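Local atomic coordinates of exonuclease VapC9 (Pyrobaculum aerophilum, PDB entry 1V8P), a protein that probably acts as the toxin of a type II toxin-antitoxin system, a magnesium-dependent PIN-domain ribonuclease with slow exonuclease activity on single-stranded DNA. Residues A27-Y38 / K53-A64. The protein carries 1 engineered substitution. Numbering follows the deposited sequence.
Engineered in segment 27-38: Ala27 (natural residue Pro).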
loop_
_atom_site.group_PDB
_atom_site.type_symbol
_atom_site.label_atom_id
_atom_site.label_comp_id
_atom_site.label_asym_id
_atom_site.label_seq_id
_atom_site.Cartn_x
_atom_site.Cartn_y
_atom_site.Cartn_z
ATOM N N ALA C 27 -4.160 -8.847 32.778
ATOM C CA ALA C 27 -3.884 -10.275 32.717
ATOM C C ALA C 27 -3.343 -10.541 31.313
ATOM O O ALA C 27 -3.155 -11.688 30.904
ATOM C CB ALA C 27 -5.162 -11.067 32.946
ATOM N N VAL C 28 -3.083 -9.459 30.583
ATOM C CA VAL C 28 -2.579 -9.553 29.225
ATOM C C VAL C 28 -1.089 -9.864 29.179
ATOM O O VAL C 28 -0.290 -9.201 29.836
ATOM C CB VAL C 28 -2.851 -8.235 28.453
ATOM C CG1 VAL C 28 -2.325 -8.336 27.024
ATOM C CG2 VAL C 28 -4.332 -7.943 28.453
ATOM N N GLU C 29 -0.720 -10.875 28.396
ATOM C CA GLU C 29 0.679 -11.280 28.236
ATOM C C GLU C 29 1.102 -11.124 26.768
ATOM O O GLU C 29 2.280 -10.919 26.461
ATOM C CB GLU C 29 0.861 -12.746 28.664
ATOM C CG GLU C 29 0.762 -13.032 30.160
ATOM C CD GLU C 29 0.588 -14.525 30.475
ATOM O OE1 GLU C 29 1.343 -15.360 29.925
ATOM O OE2 GLU C 29 -0.309 -14.872 31.281
ATOM N N TYR C 30 0.140 -11.204 25.860
ATOM C CA TYR C 30 0.461 -11.087 24.443
ATOM C C TYR C 30 -0.257 -9.984 23.652
ATOM O O TYR C 30 -1.438 -9.702 23.877
ATOM C CB TYR C 30 0.191 -12.414 23.741
ATOM C CG TYR C 30 0.802 -13.610 24.409
ATOM C CD1 TYR C 30 0.096 -14.344 25.368
ATOM C CD2 TYR C 30 2.093 -14.017 24.084
ATOM C CE1 TYR C 30 0.664 -15.459 25.981
ATOM C CE2 TYR C 30 2.674 -15.128 24.687
ATOM C CZ TYR C 30 1.957 -15.849 25.631
ATOM O OH TYR C 30 2.534 -16.972 26.188
ATOM N N LEU C 31 0.484 -9.368 22.731
ATOM C CA LEU C 31 -0.042 -8.354 21.823
ATOM C C LEU C 31 -0.078 -9.077 20.475
ATOM O O LEU C 31 0.968 -9.511 19.978
ATOM C CB LEU C 31 0.893 -7.143 21.718
ATOM C CG LEU C 31 0.468 -6.110 20.663
ATOM C CD1 LEU C 31 -0.916 -5.575 21.004
ATOM C CD2 LEU C 31 1.463 -4.964 20.598
ATOM N N VAL C 32 -1.270 -9.218 19.900
ATOM C CA VAL C 32 -1.444 -9.912 18.624
ATOM C C VAL C 32 -1.637 -8.941 17.470
ATOM O O VAL C 32 -2.411 -7.997 17.588
ATOM C CB VAL C 32 -2.669 -10.853 18.685
ATOM C CG1 VAL C 32 -2.883 -11.518 17.359
ATOM C CG2 VAL C 32 -2.474 -11.889 19.767
ATOM N N ASP C 33 -0.945 -9.161 16.354
ATOM C CA ASP C 33 -1.104 -8.255 15.213
ATOM C C ASP C 33 -1.990 -8.865 14.109
ATOM O O ASP C 33 -2.388 -10.032 14.185
ATOM C CB ASP C 33 0.272 -7.799 14.673
ATOM C CG ASP C 33 0.880 -8.764 13.669
ATOM O OD1 ASP C 33 0.414 -9.918 13.543
ATOM O OD2 ASP C 33 1.854 -8.350 13.009
ATOM N N ALA C 34 -2.312 -8.058 13.099
ATOM C CA ALA C 34 -3.184 -8.487 12.020
ATOM C C ALA C 34 -2.800 -9.810 11.372
ATOM O O ALA C 34 -3.668 -10.664 11.161
ATOM C CB ALA C 34 -3.285 -7.390 10.959
ATOM N N SER C 35 -1.519 -9.995 11.058
ATOM C CA SER C 35 -1.124 -11.245 10.427
ATOM C C SER C 35 -1.339 -12.437 11.352
ATOM O O SER C 35 -1.732 -13.506 10.891
ATOM C CB SER C 35 0.335 -11.194 9.971
ATOM O OG SER C 35 1.220 -11.488 11.030
ATOM N N ALA C 36 -1.091 -12.259 12.651
ATOM C CA ALA C 36 -1.272 -13.342 13.622
ATOM C C ALA C 36 -2.752 -13.594 13.860
ATOM O O ALA C 36 -3.221 -14.738 13.830
ATOM C CB ALA C 36 -0.606 -12.992 14.939
ATOM N N LEU C 37 -3.466 -12.501 14.124
ATOM C CA LEU C 37 -4.898 -12.542 14.361
ATOM C C LEU C 37 -5.524 -13.354 13.236
ATOM O O LEU C 37 -6.346 -14.237 13.474
ATOM C CB LEU C 37 -5.453 -11.111 14.379
ATOM C CG LEU C 37 -6.924 -10.814 14.694
ATOM C CD1 LEU C 37 -7.816 -11.292 13.566
ATOM C CD2 LEU C 37 -7.293 -11.468 15.997
ATOM N N TYR C 38 -5.111 -13.066 12.008
ATOM C CA TYR C 38 -5.634 -13.780 10.857
ATOM C C TYR C 38 -5.392 -15.286 10.950
ATOM O O TYR C 38 -6.271 -16.071 10.642
ATOM C CB TYR C 38 -5.018 -13.239 9.566
ATOM C CG TYR C 38 -6.046 -12.893 8.514
ATOM C CD1 TYR C 38 -6.897 -11.797 8.678
ATOM C CD2 TYR C 38 -6.184 -13.670 7.364
ATOM C CE1 TYR C 38 -7.859 -11.482 7.719
ATOM C CE2 TYR C 38 -7.138 -13.366 6.400
ATOM C CZ TYR C 38 -7.974 -12.273 6.581
ATOM O OH TYR C 38 -8.920 -11.970 5.621
ATOM N N LYS C 53 -5.543 -13.353 28.067
ATOM C CA LYS C 53 -4.108 -13.189 27.924
ATOM C C LYS C 53 -3.687 -12.462 26.649
ATOM O O LYS C 53 -2.576 -11.932 26.577
ATOM C CB LYS C 53 -3.427 -14.557 28.009
ATOM C CG LYS C 53 -3.177 -14.985 29.439
ATOM C CD LYS C 53 -2.387 -16.282 29.568
ATOM C CE LYS C 53 -3.276 -17.492 29.373
ATOM N NZ LYS C 53 -2.841 -18.645 30.217
ATOM N N LEU C 54 -4.579 -12.417 25.662
ATOM C CA LEU C 54 -4.280 -11.760 24.387
ATOM C C LEU C 54 -4.924 -10.400 24.196
ATOM O O LEU C 54 -6.026 -10.149 24.657
ATOM C CB LEU C 54 -4.703 -12.634 23.204
ATOM C CG LEU C 54 -4.390 -14.127 23.174
ATOM C CD1 LEU C 54 -3.020 -14.400 23.794
ATOM C CD2 LEU C 54 -5.500 -14.863 23.918
ATOM N N ALA C 55 -4.217 -9.529 23.488
ATOM C CA ALA C 55 -4.713 -8.196 23.186
ATOM C C ALA C 55 -4.303 -7.772 21.772
ATOM O O ALA C 55 -3.444 -8.386 21.150
ATOM C CB ALA C 55 -4.190 -7.204 24.204
ATOM N N ILE C 56 -4.946 -6.720 21.282
ATOM C CA ILE C 56 -4.698 -6.149 19.963
ATOM C C ILE C 56 -4.732 -4.654 20.157
ATOM O O ILE C 56 -5.013 -4.165 21.248
ATOM C CB ILE C 56 -5.827 -6.474 18.939
ATOM C CG1 ILE C 56 -7.167 -5.959 19.483
ATOM C CG2 ILE C 56 -5.849 -7.958 18.608
ATOM C CD1 ILE C 56 -8.375 -6.414 18.714
ATOM N N LEU C 57 -4.447 -3.925 19.093
ATOM C CA LEU C 57 -4.493 -2.480 19.144
ATOM C C LEU C 57 -5.746 -2.123 18.335
ATOM O O LEU C 57 -6.306 -2.984 17.660
ATOM C CB LEU C 57 -3.250 -1.892 18.473
ATOM C CG LEU C 57 -1.847 -2.252 18.963
ATOM C CD1 LEU C 57 -0.819 -1.418 18.189
ATOM C CD2 LEU C 57 -1.712 -1.966 20.425
ATOM N N HIS C 58 -6.209 -0.881 18.392
ATOM C CA HIS C 58 -7.375 -0.530 17.586
ATOM C C HIS C 58 -7.001 -0.773 16.117
ATOM O O HIS C 58 -7.807 -1.287 15.329
ATOM C CB HIS C 58 -7.742 0.943 17.771
ATOM C CG HIS C 58 -8.401 1.253 19.077
ATOM N ND1 HIS C 58 -9.704 0.890 19.364
ATOM C CD2 HIS C 58 -7.938 1.897 20.174
ATOM C CE1 HIS C 58 -10.013 1.299 20.582
ATOM N NE2 HIS C 58 -8.960 1.912 21.095
ATOM N N LEU C 59 -5.773 -0.397 15.762
ATOM C CA LEU C 59 -5.263 -0.554 14.398
ATOM C C LEU C 59 -5.504 -1.961 13.854
ATOM O O LEU C 59 -5.729 -2.146 12.670
ATOM C CB LEU C 59 -3.759 -0.281 14.373
ATOM C CG LEU C 59 -2.936 0.107 13.129
ATOM C CD1 LEU C 59 -1.626 -0.637 13.186
ATOM C CD2 LEU C 59 -3.648 -0.213 11.837
ATOM N N THR C 60 -5.446 -2.954 14.731
ATOM C CA THR C 60 -5.626 -4.335 14.325
ATOM C C THR C 60 -6.966 -4.580 13.641
ATOM O O THR C 60 -7.047 -5.333 12.675
ATOM C CB THR C 60 -5.493 -5.271 15.537
ATOM O OG1 THR C 60 -4.230 -5.039 16.170
ATOM C CG2 THR C 60 -5.582 -6.736 15.109
ATOM N N ILE C 61 -8.014 -3.944 14.152
ATOM C CA ILE C 61 -9.356 -4.085 13.607
ATOM C C ILE C 61 -9.382 -3.714 12.134
ATOM O O ILE C 61 -9.896 -4.461 11.305
ATOM C CB ILE C 61 -10.344 -3.193 14.402
ATOM C CG1 ILE C 61 -10.479 -3.736 15.830
ATOM C CG2 ILE C 61 -11.689 -3.114 13.690
ATOM C CD1 ILE C 61 -10.914 -2.701 16.859
ATOM N N TYR C 62 -8.809 -2.566 11.805
ATOM C CA TYR C 62 -8.776 -2.101 10.420
ATOM C C TYR C 62 -7.875 -2.951 9.516
ATOM O O TYR C 62 -8.224 -3.243 8.373
ATOM C CB TYR C 62 -8.331 -0.640 10.378
ATOM C CG TYR C 62 -9.195 0.243 11.221
ATOM C CD1 TYR C 62 -9.016 0.310 12.601
ATOM C CD2 TYR C 62 -10.256 0.946 10.658
ATOM C CE1 TYR C 62 -9.886 1.056 13.403
ATOM C CE2 TYR C 62 -11.132 1.688 11.448
ATOM C CZ TYR C 62 -10.944 1.740 12.817
ATOM O OH TYR C 62 -11.812 2.476 13.586
ATOM N N GLU C 63 -6.721 -3.360 10.028
ATOM C CA GLU C 63 -5.822 -4.187 9.233
ATOM C C GLU C 63 -6.423 -5.535 8.896
ATOM O O GLU C 63 -6.233 -6.025 7.790
ATOM C CB GLU C 63 -4.491 -4.381 9.953
ATOM C CG GLU C 63 -3.632 -3.147 9.918
ATOM C CD GLU C 63 -2.305 -3.360 10.586
ATOM O OE1 GLU C 63 -1.321 -2.738 10.140
ATOM O OE2 GLU C 63 -2.247 -4.145 11.559
ATOM N N ALA C 64 -7.133 -6.148 9.838
ATOM C CA ALA C 64 -7.759 -7.448 9.563
ATOM C C ALA C 64 -8.837 -7.213 8.520
ATOM O O ALA C 64 -8.977 -7.987 7.580
ATOM C CB ALA C 64 -8.372 -8.040 10.825
#
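Lys53 O accepts two backbone hydrogen bonds, from Glu29 N at 2.8 Å and from Tyr30 N at 2.9 Å. The bond from Tyr30 N is nearly straight, at 170°. Ala55 continues the parallel ladder: its N donates to Tyr30 O, and its O takes Val32 N. Asp33 caps helix 34-40 through OD1, which accepts from Ala36 N and Ser35 OG. Its OD2 shares a hydrogen bond with Thr133 OG1. The side chains of Glu29 and Lys53 run alongside each other in the same direction. Their charged atoms, Glu29 OE2 and Lys53 NZ, stay 4.7 Å apart, and the lysine amine hydrogen-bonds to Gln158 OE1.

Beside Tyr30, Leu54 CD1 lies obliquely to the ring, 3.5 Å from Tyr30 CD1. Val32 CG2 lies near Leu54 CB. Ala55 CB is on the opposite face with Leu31. With CG1 opposite its backbone N (chi1 -180°), Val28 reaches Ala55 CB at 3.6 Å from CG1. Leu31 crosses Leu57 at about a right angle, with Leu31 CD1 near Leu57 CD2.

Beyond the strands, helices 34-38 and 58-64 cross at -65°. Ala34 CB sits against Glu63 CB at 3.4 Å, and Leu37 reaches Thr60 and Ala64. Tyr120 OH hydrogen-bonds with both Thr60 OG1 and Glu63 OE2.

The side chains of Asp117 and Asp135 lie about 5 Å from that of Asp33; all three are predicted magnesium ligands. A parallel sheet with flanking helices, and an acidic residue just past the C-terminal end of a strand, are characteristic of the PIN-domain nuclease core.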